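Local coordinates for HTH marR-type domain-containing protein (Streptococcus agalactiae serotype III, PDB 7DVR), which binds heme and serves as a heme sensor of the MarR family, probably regulating transcription by binding DNA, at residues 18-22 / 112-117; 29-35 / 75-79; 48-52 / 90-94. All coordinates share one frame. Residues are numbered along the deposited sequence.

Contact 1: 18-22 / 112-117; sequences YLDRY and KLHSTM. With HEM (protoporphyrin IX containing Fe), chain B.
In MarR-type proteins a winged helix-turn-helix is joined to a helical dimerisation region, and here two helices outside the helix-turn-helix meet beside a heme. Segments 18-22 and 112-117 are both helical; their short axes run at 135°, 12.1 Å apart at closest approach, a spacing bridged by long side chains, with Y22 and L113 the nearest CA pair at 7.8 Å. The apolar part centres on L113 (chi1 t, chi2 p): its CD1 lies 3.7 Å from Y22 CD2 and 4.1 Å from Y18 CE2, and its CD2 is 4.1 Å from L19 CD1. Y18, chi1 t, also places OH 3.3 Å from T116 CG2. The polar part is a short chain of two hydrogen bonds: Y22 OH donates to T116 OG1 (2.7 Å), and T116 OG1 (chi1 m) in turn donates to K112 O (2.7 Å), one turn back in the helix. M117 serves both helix and heme, with CG 4.3 Å from Y18 CE2 and SD 3.2 Å from HEM CMC. H114, its CA-to-CB bond pointing away from 18-22, ligates the iron, whose other axial ligand is the amino nitrogen of M1 of the second subunit; the H114 NE2–HEM FE bond measures 2.1 Å.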
loop_
_atom_site.group_PDB
_atom_site.type_symbol
_atom_site.label_atom_id
_atom_site.label_comp_id
_atom_site.label_asym_id
_atom_site.label_seq_id
_atom_site.Cartn_x
_atom_site.Cartn_y
_atom_site.Cartn_z
ATOM N N TYR A 18 8.966 -6.947 -7.596
ATOM C CA TYR A 18 8.621 -7.997 -8.563
ATOM C C TYR A 18 8.473 -7.437 -9.971
ATOM O O TYR A 18 9.018 -7.898 -10.944
ATOM C CB TYR A 18 7.338 -8.671 -8.099
ATOM C CG TYR A 18 6.944 -9.839 -8.941
ATOM C CD1 TYR A 18 7.684 -11.010 -8.884
ATOM C CD2 TYR A 18 5.819 -9.814 -9.748
ATOM C CE1 TYR A 18 7.348 -12.106 -9.648
ATOM C CE2 TYR A 18 5.485 -10.896 -10.532
ATOM C CZ TYR A 18 6.239 -12.050 -10.461
ATOM O OH TYR A 18 5.926 -13.079 -11.264
ATOM N N LEU A 19 7.690 -6.361 -10.067
ATOM C CA LEU A 19 7.425 -5.731 -11.357
ATOM C C LEU A 19 8.670 -5.159 -11.952
ATOM O O LEU A 19 8.875 -5.299 -13.130
ATOM C CB LEU A 19 6.429 -4.638 -10.985
ATOM C CG LEU A 19 5.810 -3.794 -12.069
ATOM C CD1 LEU A 19 5.370 -4.632 -13.262
ATOM C CD2 LEU A 19 4.644 -3.075 -11.401
ATOM N N ASP A 20 9.494 -4.560 -11.145
ATOM C CA ASP A 20 10.785 -4.008 -11.571
ATOM C C ASP A 20 11.706 -5.115 -12.083
ATOM O O ASP A 20 12.235 -4.955 -13.141
ATOM C CB ASP A 20 11.459 -3.248 -10.438
ATOM C CG ASP A 20 10.924 -1.817 -10.288
ATOM O OD1 ASP A 20 10.243 -1.328 -11.221
ATOM O OD2 ASP A 20 11.207 -1.190 -9.243
ATOM N N ARG A 21 11.832 -6.194 -11.345
ATOM C CA ARG A 21 12.656 -7.347 -11.784
ATOM C C ARG A 21 12.123 -7.975 -13.073
ATOM O O ARG A 21 12.932 -8.133 -13.973
ATOM C CB ARG A 21 12.789 -8.357 -10.653
ATOM C CG ARG A 21 13.566 -7.782 -9.478
ATOM C CD ARG A 21 13.903 -8.796 -8.402
ATOM N NE ARG A 21 15.015 -9.618 -8.861
ATOM C CZ ARG A 21 16.283 -9.505 -8.463
ATOM N NH1 ARG A 21 17.199 -10.308 -8.979
ATOM N NH2 ARG A 21 16.635 -8.609 -7.555
ATOM N N TYR A 22 10.824 -8.278 -13.154
ATOM C CA TYR A 22 10.128 -8.829 -14.348
ATOM C C TYR A 22 10.337 -7.878 -15.540
ATOM O O TYR A 22 10.697 -8.324 -16.608
ATOM C CB TYR A 22 8.627 -8.996 -14.025
ATOM C CG TYR A 22 7.883 -10.195 -14.568
ATOM C CD1 TYR A 22 8.022 -10.628 -15.874
ATOM C CD2 TYR A 22 6.998 -10.887 -13.763
ATOM C CE1 TYR A 22 7.334 -11.739 -16.349
ATOM C CE2 TYR A 22 6.331 -12.019 -14.208
ATOM C CZ TYR A 22 6.509 -12.456 -15.506
ATOM O OH TYR A 22 5.830 -13.548 -15.949
ATOM N N LYS A 112 2.262 -12.144 -20.146
ATOM C CA LYS A 112 2.985 -13.090 -19.255
ATOM C C LYS A 112 2.846 -12.693 -17.792
ATOM O O LYS A 112 2.664 -13.585 -16.907
ATOM C CB LYS A 112 4.456 -13.165 -19.649
ATOM C CG LYS A 112 4.671 -13.945 -20.928
ATOM C CD LYS A 112 6.106 -13.918 -21.425
ATOM C CE LYS A 112 6.338 -14.700 -22.709
ATOM N NZ LYS A 112 6.474 -16.157 -22.456
ATOM N N LEU A 113 2.955 -11.393 -17.517
ATOM C CA LEU A 113 2.855 -10.899 -16.126
ATOM C C LEU A 113 1.514 -11.291 -15.506
ATOM O O LEU A 113 1.521 -11.829 -14.435
ATOM C CB LEU A 113 3.049 -9.389 -16.095
ATOM C CG LEU A 113 2.748 -8.675 -14.778
ATOM C CD1 LEU A 113 3.798 -8.977 -13.725
ATOM C CD2 LEU A 113 2.721 -7.168 -14.986
ATOM N N HIS A 114 0.425 -10.915 -16.145
ATOM C CA HIS A 114 -0.951 -11.280 -15.714
ATOM C C HIS A 114 -1.127 -12.801 -15.633
ATOM O O HIS A 114 -1.533 -13.239 -14.546
ATOM C CB HIS A 114 -1.985 -10.574 -16.575
ATOM C CG HIS A 114 -2.063 -9.111 -16.296
ATOM N ND1 HIS A 114 -1.189 -8.195 -16.886
ATOM C CD2 HIS A 114 -2.873 -8.393 -15.471
ATOM C CE1 HIS A 114 -1.513 -6.983 -16.465
ATOM N NE2 HIS A 114 -2.491 -7.095 -15.597
ATOM N N SER A 115 -0.768 -13.586 -16.657
ATOM C CA SER A 115 -0.780 -15.082 -16.560
ATOM C C SER A 115 -0.130 -15.533 -15.251
ATOM O O SER A 115 -0.752 -16.293 -14.486
ATOM C CB SER A 115 -0.104 -15.772 -17.716
ATOM O OG SER A 115 -0.592 -15.286 -18.927
ATOM N N THR A 116 1.099 -15.105 -14.995
ATOM C CA THR A 116 1.838 -15.456 -13.767
ATOM C C THR A 116 1.136 -14.991 -12.504
ATOM O O THR A 116 1.006 -15.748 -11.554
ATOM C CB THR A 116 3.238 -14.845 -13.783
ATOM O OG1 THR A 116 3.835 -15.117 -15.052
ATOM C CG2 THR A 116 4.074 -15.417 -12.668
ATOM N N MET A 117 0.744 -13.730 -12.446
ATOM C CA MET A 117 0.177 -13.173 -11.208
ATOM C C MET A 117 -1.197 -13.771 -10.892
ATOM O O MET A 117 -1.610 -13.844 -9.679
ATOM C CB MET A 117 -0.022 -11.676 -11.415
ATOM C CG MET A 117 1.243 -10.876 -11.252
ATOM S SD MET A 117 0.822 -9.123 -11.167
ATOM C CE MET A 117 0.141 -8.841 -12.793
HETATM C CHA HEM B . -5.968 -6.079 -16.404
HETATM C CHB HEM B . -2.342 -3.103 -17.033
HETATM C CHC HEM B . -0.296 -4.965 -13.150
HETATM C CHD HEM B . -4.295 -7.338 -12.147
HETATM C C1A HEM B . -5.119 -5.161 -16.899
HETATM C C2A HEM B . -5.353 -4.484 -18.090
HETATM C C3A HEM B . -4.330 -3.645 -18.262
HETATM C C4A HEM B . -3.488 -3.787 -17.178
HETATM C CMA HEM B . -4.159 -2.709 -19.421
HETATM C CAA HEM B . -6.517 -4.649 -19.037
HETATM C CBA HEM B . -6.193 -5.701 -20.113
HETATM C CGA HEM B . -7.345 -5.900 -21.083
HETATM O O1A HEM B . -7.920 -4.903 -21.576
HETATM O O2A HEM B . -7.728 -7.051 -21.410
HETATM C C1B HEM B . -1.483 -3.403 -16.010
HETATM C C2B HEM B . -0.224 -2.807 -15.952
HETATM C C3B HEM B . 0.386 -3.342 -14.863
HETATM C C4B HEM B . -0.567 -4.263 -14.280
HETATM C CMB HEM B . 0.298 -1.777 -16.919
HETATM C CAB HEM B . 1.677 -3.041 -14.283
HETATM C CBB HEM B . 2.405 -2.047 -14.736
HETATM C C1C HEM B . -1.223 -5.728 -12.509
HETATM C C2C HEM B . -1.073 -6.243 -11.244
HETATM C C3C HEM B . -2.226 -6.918 -10.951
HETATM C C4C HEM B . -3.057 -6.805 -12.063
HETATM C CMC HEM B . 0.147 -6.055 -10.403
HETATM C CAC HEM B . -2.541 -7.702 -9.769
HETATM C CBC HEM B . -1.588 -8.081 -8.925
HETATM C C1D HEM B . -5.051 -7.165 -13.271
HETATM C C2D HEM B . -6.311 -7.848 -13.408
HETATM C C3D HEM B . -6.779 -7.512 -14.598
HETATM C C4D HEM B . -5.789 -6.626 -15.172
HETATM C CMD HEM B . -6.972 -8.781 -12.431
HETATM C CAD HEM B . -8.077 -7.975 -15.202
HETATM C CBD HEM B . -7.846 -8.830 -16.465
HETATM C CGD HEM B . -9.169 -9.179 -17.115
HETATM O O1D HEM B . -9.875 -10.087 -16.617
HETATM O O2D HEM B . -9.565 -8.580 -18.147
HETATM N NA HEM B . -3.975 -4.721 -16.348
HETATM N NB HEM B . -1.629 -4.252 -15.012
HETATM N NC HEM B . -2.415 -6.088 -12.979
HETATM N ND HEM B . -4.787 -6.467 -14.341
HETATM FE FE HEM B . -3.295 -5.435 -14.648
#

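Contact 2: 29-35 / 75-79; sequences EHLAGPQ and KNGFI
F78, N76 and Q35 carry most of this contact, which joins the turn entering helix 34-44 to the turn leaving helix 63-75. No regular pairing links the two backbones; the nearest CA atoms are H30 with N76 (8.7 Å) and Q35 with F78 (8.8 Å), so side chains span the gap. F78, with the most surface covered, has chi1 m, and its CA-to-CB bond points toward 29-35. There the ring atom F78 CE2 lies 3.4 Å from Q35 NE2 and 4.3 Å from L31 CD2, while helix 97-117 adds K102 beside both F78 and L31. N76, also chi1 m, supplies the polar half: its OD1 accepts a nearly straight hydrogen bond from Q35 NE2 (3.1 Å, 167° at the hydrogen). The extended Q35 side chain (chi1 m, chi2 t) makes this reach possible, and its amide is used at both ends, since a water donates to Q35 OE1 at 2.8 Å and, weakly, to N76 OD1 at 3.4 Å. At the margin H30, in a left-handed conformation (phi/psi 63/1), brings ND1 to 4.1 Å from N76 OD1. G33 takes the N-cap position before helix 34-44, whereas G77, at phi/psi 77/18, ends helix 63-75 in a Schellman motif. The contact thus packs the start of helix 34-44 against the turn between helix 63-75 and wing strand 79-83, as in the winged helix-turn-helix of MarR-type proteins.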
loop_
_atom_site.group_PDB
_atom_site.type_symbol
_atom_site.label_atom_id
_atom_site.label_comp_id
_atom_site.label_asym_id
_atom_site.label_seq_id
_atom_site.Cartn_x
_atom_site.Cartn_y
_atom_site.Cartn_z
ATOM N N GLU A 29 11.910 -1.982 -19.282
ATOM C CA GLU A 29 12.102 -1.010 -18.206
ATOM C C GLU A 29 11.512 0.336 -18.680
ATOM O O GLU A 29 11.406 0.571 -19.876
ATOM C CB GLU A 29 13.587 -0.885 -17.885
ATOM C CG GLU A 29 13.862 -0.220 -16.556
ATOM C CD GLU A 29 15.336 0.019 -16.236
ATOM O OE1 GLU A 29 16.226 -0.537 -16.932
ATOM O OE2 GLU A 29 15.587 0.768 -15.272
ATOM N N HIS A 30 11.141 1.162 -17.720
ATOM C CA HIS A 30 10.577 2.528 -17.893
ATOM C C HIS A 30 9.250 2.482 -18.637
ATOM O O HIS A 30 8.705 3.552 -18.876
ATOM C CB HIS A 30 11.513 3.488 -18.645
ATOM C CG HIS A 30 12.939 3.381 -18.241
ATOM N ND1 HIS A 30 13.914 2.993 -19.135
ATOM C CD2 HIS A 30 13.565 3.621 -17.065
ATOM C CE1 HIS A 30 15.085 2.985 -18.531
ATOM N NE2 HIS A 30 14.900 3.375 -17.261
ATOM N N LEU A 31 8.742 1.326 -19.019
ATOM C CA LEU A 31 7.467 1.323 -19.737
ATOM C C LEU A 31 6.316 0.968 -18.813
ATOM O O LEU A 31 5.150 1.080 -19.272
ATOM C CB LEU A 31 7.524 0.391 -20.927
ATOM C CG LEU A 31 8.303 0.968 -22.089
ATOM C CD1 LEU A 31 8.920 -0.145 -22.880
ATOM C CD2 LEU A 31 7.426 1.849 -22.984
ATOM N N ALA A 32 6.590 0.644 -17.562
ATOM C CA ALA A 32 5.533 0.239 -16.617
ATOM C C ALA A 32 4.503 1.343 -16.447
ATOM O O ALA A 32 3.366 0.965 -16.280
ATOM C CB ALA A 32 6.101 -0.122 -15.281
ATOM N N GLY A 33 4.855 2.631 -16.497
ATOM C CA GLY A 33 3.851 3.678 -16.222
ATOM C C GLY A 33 3.331 4.441 -17.445
ATOM O O GLY A 33 2.668 3.910 -18.333
ATOM N N PRO A 34 3.468 5.771 -17.391
ATOM C CA PRO A 34 3.092 6.684 -18.469
ATOM C C PRO A 34 3.807 6.531 -19.822
ATOM O O PRO A 34 3.219 6.855 -20.838
ATOM C CB PRO A 34 3.411 8.080 -17.878
ATOM C CG PRO A 34 4.198 7.811 -16.601
ATOM C CD PRO A 34 3.757 6.452 -16.134
ATOM N N GLN A 35 5.055 6.103 -19.827
ATOM C CA GLN A 35 5.779 5.918 -21.105
ATOM C C GLN A 35 5.093 4.800 -21.877
ATOM O O GLN A 35 4.754 5.029 -23.035
ATOM C CB GLN A 35 7.247 5.716 -20.816
ATOM C CG GLN A 35 7.871 6.989 -20.309
ATOM C CD GLN A 35 9.342 6.878 -20.036
ATOM O OE1 GLN A 35 9.822 7.177 -18.934
ATOM N NE2 GLN A 35 10.069 6.471 -21.042
ATOM N N LYS A 75 14.844 10.847 -24.705
ATOM C CA LYS A 75 16.137 10.428 -24.054
ATOM C C LYS A 75 16.299 8.924 -24.150
ATOM O O LYS A 75 17.359 8.437 -24.583
ATOM C CB LYS A 75 16.197 10.871 -22.590
ATOM C CG LYS A 75 16.824 12.248 -22.392
ATOM C CD LYS A 75 16.445 12.975 -21.095
ATOM C CE LYS A 75 17.061 14.358 -20.961
ATOM N NZ LYS A 75 18.460 14.307 -20.453
ATOM N N ASN A 76 15.272 8.184 -23.786
ATOM C CA ASN A 76 15.252 6.715 -23.942
ATOM C C ASN A 76 15.238 6.197 -25.395
ATOM O O ASN A 76 15.377 4.935 -25.530
ATOM C CB ASN A 76 14.067 6.147 -23.179
ATOM C CG ASN A 76 14.144 6.380 -21.691
ATOM O OD1 ASN A 76 13.118 6.550 -21.049
ATOM N ND2 ASN A 76 15.338 6.432 -21.145
ATOM N N GLY A 77 15.040 7.052 -26.423
ATOM C CA GLY A 77 15.030 6.613 -27.829
ATOM C C GLY A 77 13.738 5.932 -28.232
ATOM O O GLY A 77 13.718 5.314 -29.289
ATOM N N PHE A 78 12.644 6.112 -27.479
ATOM C CA PHE A 78 11.337 5.490 -27.869
ATOM C C PHE A 78 10.629 6.317 -28.930
ATOM O O PHE A 78 9.891 5.758 -29.730
ATOM C CB PHE A 78 10.384 5.339 -26.688
ATOM C CG PHE A 78 10.984 4.579 -25.525
ATOM C CD1 PHE A 78 12.054 3.746 -25.745
ATOM C CD2 PHE A 78 10.516 4.750 -24.242
ATOM C CE1 PHE A 78 12.655 3.054 -24.696
ATOM C CE2 PHE A 78 11.089 4.031 -23.187
ATOM C CZ PHE A 78 12.151 3.202 -23.424
ATOM N N ILE A 79 10.838 7.630 -28.890
ATOM C CA ILE A 79 10.120 8.558 -29.798
ATOM C C ILE A 79 11.063 9.594 -30.373
ATOM O O ILE A 79 12.088 9.811 -29.759
ATOM C CB ILE A 79 8.971 9.258 -29.057
ATOM C CG1 ILE A 79 9.515 10.153 -27.942
ATOM C CG2 ILE A 79 7.881 8.270 -28.622
ATOM C CD1 ILE A 79 8.402 11.001 -27.247
HETATM O O HOH W 1 12.412 7.206 -17.839
#

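Contact 3: 48-52 / 90-94; sequences KDMSI and VKYLY
Two backbone hydrogen bonds tie these segments together: L93 N to M50 O (3.0 Å, 160°) and I52 N to K91 O (3.1 Å, 139°). They flank the non-hydrogen-bonded antiparallel pair S51–Y92, whose CA atoms are 4.2 Å apart, and a CA-H...O contact joins S51 CA to K91 O at 3.1 Å. Toward D49 a water replaces direct pairing, donating to L93 O (2.6 Å) and D49 OD1 (3.0 Å) and accepting from M50 N (2.8 Å). S51, chi1 p, is the N-cap of helix 52-59. On the face of M50 and L93, M50 SD meets L93 CD1 at 4.2 Å; neighbouring I52 brings CG1 to 3.9 Å from L93 CD2, with V70 of helix 63-75 against both I52 and L93. On the face of S51 and Y92, Y92 CD1 lies 3.9 Å from S51 CB and 3.8 Å from CB of neighbouring D49. A short, weakly bonded strand laid against a wing strand typifies the small antiparallel sheet of the winged helix-turn-helix.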
loop_
_atom_site.group_PDB
_atom_site.type_symbol
_atom_site.label_atom_id
_atom_site.label_comp_id
_atom_site.label_asym_id
_atom_site.label_seq_id
_atom_site.Cartn_x
_atom_site.Cartn_y
_atom_site.Cartn_z
ATOM N N LYS A 48 -3.101 8.026 -36.991
ATOM C CA LYS A 48 -3.297 9.302 -36.271
ATOM C C LYS A 48 -1.990 9.845 -35.770
ATOM O O LYS A 48 -0.980 9.198 -35.856
ATOM C CB LYS A 48 -4.246 9.138 -35.089
ATOM C CG LYS A 48 -5.629 8.740 -35.558
ATOM C CD LYS A 48 -6.521 8.126 -34.510
ATOM C CE LYS A 48 -7.832 7.689 -35.134
ATOM N NZ LYS A 48 -8.798 7.188 -34.123
ATOM N N ASP A 49 -2.062 11.050 -35.247
ATOM C CA ASP A 49 -0.850 11.663 -34.681
ATOM C C ASP A 49 -1.145 12.060 -33.250
ATOM O O ASP A 49 -2.277 12.225 -32.872
ATOM C CB ASP A 49 -0.396 12.832 -35.537
ATOM C CG ASP A 49 0.221 12.382 -36.844
ATOM O OD1 ASP A 49 1.375 11.840 -36.838
ATOM O OD2 ASP A 49 -0.487 12.515 -37.868
ATOM N N MET A 50 -0.084 12.326 -32.536
ATOM C CA MET A 50 -0.133 12.691 -31.117
ATOM C C MET A 50 0.803 13.871 -30.904
ATOM O O MET A 50 1.959 13.717 -31.071
ATOM C CB MET A 50 0.253 11.507 -30.228
ATOM C CG MET A 50 0.394 11.859 -28.738
ATOM S SD MET A 50 1.166 10.339 -27.717
ATOM C CE MET A 50 -0.240 9.218 -27.947
ATOM N N SER A 51 0.233 14.989 -30.515
ATOM C CA SER A 51 1.038 16.171 -30.133
ATOM C C SER A 51 1.307 16.046 -28.617
ATOM O O SER A 51 0.647 15.251 -27.888
ATOM C CB SER A 51 0.416 17.443 -30.570
ATOM O OG SER A 51 -0.876 17.542 -29.996
ATOM N N ILE A 52 2.113 16.961 -28.103
ATOM C CA ILE A 52 2.295 17.017 -26.634
ATOM C C ILE A 52 0.965 17.372 -25.989
ATOM O O ILE A 52 0.599 16.763 -25.004
ATOM C CB ILE A 52 3.453 17.944 -26.285
ATOM C CG1 ILE A 52 4.739 17.361 -26.889
ATOM C CG2 ILE A 52 3.550 18.072 -24.785
ATOM C CD1 ILE A 52 5.909 18.285 -26.918
ATOM N N VAL A 90 3.245 23.521 -32.451
ATOM C CA VAL A 90 2.673 22.190 -32.195
ATOM C C VAL A 90 3.858 21.209 -32.306
ATOM O O VAL A 90 4.606 21.320 -33.307
ATOM C CB VAL A 90 1.536 21.859 -33.170
ATOM C CG1 VAL A 90 0.987 20.468 -32.987
ATOM C CG2 VAL A 90 0.385 22.860 -33.057
ATOM N N LYS A 91 4.036 20.377 -31.309
ATOM C CA LYS A 91 5.120 19.369 -31.301
ATOM C C LYS A 91 4.464 18.038 -31.530
ATOM O O LYS A 91 3.706 17.625 -30.641
ATOM C CB LYS A 91 5.827 19.273 -29.949
ATOM C CG LYS A 91 6.619 20.486 -29.505
ATOM C CD LYS A 91 7.431 21.179 -30.580
ATOM C CE LYS A 91 7.677 22.624 -30.204
ATOM N NZ LYS A 91 8.320 23.385 -31.302
ATOM N N TYR A 92 4.878 17.298 -32.568
ATOM C CA TYR A 92 4.314 15.961 -32.743
ATOM C C TYR A 92 5.379 14.892 -32.348
ATOM O O TYR A 92 6.588 15.165 -32.404
ATOM C CB TYR A 92 3.938 15.745 -34.192
ATOM C CG TYR A 92 2.599 16.332 -34.628
ATOM C CD1 TYR A 92 1.380 15.912 -34.070
ATOM C CD2 TYR A 92 2.602 17.313 -35.575
ATOM C CE1 TYR A 92 0.171 16.498 -34.424
ATOM C CE2 TYR A 92 1.400 17.949 -35.903
ATOM C CZ TYR A 92 0.197 17.493 -35.386
ATOM O OH TYR A 92 -0.924 18.104 -35.915
ATOM N N LEU A 93 4.887 13.759 -31.853
ATOM C CA LEU A 93 5.611 12.592 -31.349
ATOM C C LEU A 93 5.506 11.422 -32.332
ATOM O O LEU A 93 4.348 11.028 -32.685
ATOM C CB LEU A 93 5.074 12.164 -29.967
ATOM C CG LEU A 93 4.761 13.311 -28.997
ATOM C CD1 LEU A 93 4.473 12.874 -27.610
ATOM C CD2 LEU A 93 5.958 14.194 -28.899
ATOM N N TYR A 94 6.631 10.723 -32.582
ATOM C CA TYR A 94 6.635 9.565 -33.501
ATOM C C TYR A 94 7.497 8.489 -32.899
ATOM O O TYR A 94 8.548 8.792 -32.346
ATOM C CB TYR A 94 7.216 9.857 -34.866
ATOM C CG TYR A 94 6.548 11.046 -35.530
ATOM C CD1 TYR A 94 5.332 10.937 -36.212
ATOM C CD2 TYR A 94 7.064 12.309 -35.331
ATOM C CE1 TYR A 94 4.692 12.054 -36.744
ATOM C CE2 TYR A 94 6.445 13.434 -35.944
ATOM C CZ TYR A 94 5.264 13.305 -36.636
ATOM O OH TYR A 94 4.688 14.398 -37.235
HETATM O O HOH W 2 2.141 11.548 -33.986
#

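All three contacts mix buried and exposed residues, yet each solves a different joining problem. Contacts 2 and 3 belong to the winged helix-turn-helix; their segments alternate along the chain and they touch, I79 CB lying 3.3 Å from Y94 O. Both adjoin helix 63-75, contact 2 at its end and contact 3 through packing on its side. Contact 1 encloses both in sequence and sits across the chain's centre from contact 3, their centres about 31 Å apart, where iron ligation and the second subunit come in; contact 2 reaches the heme pocket through A32. Chemistry follows place: backbone pairing between strands in contact 3, amide and aromatic side chains between turns in contact 2, and tyrosine, leucine and hydroxyl groups between helices in contact 1.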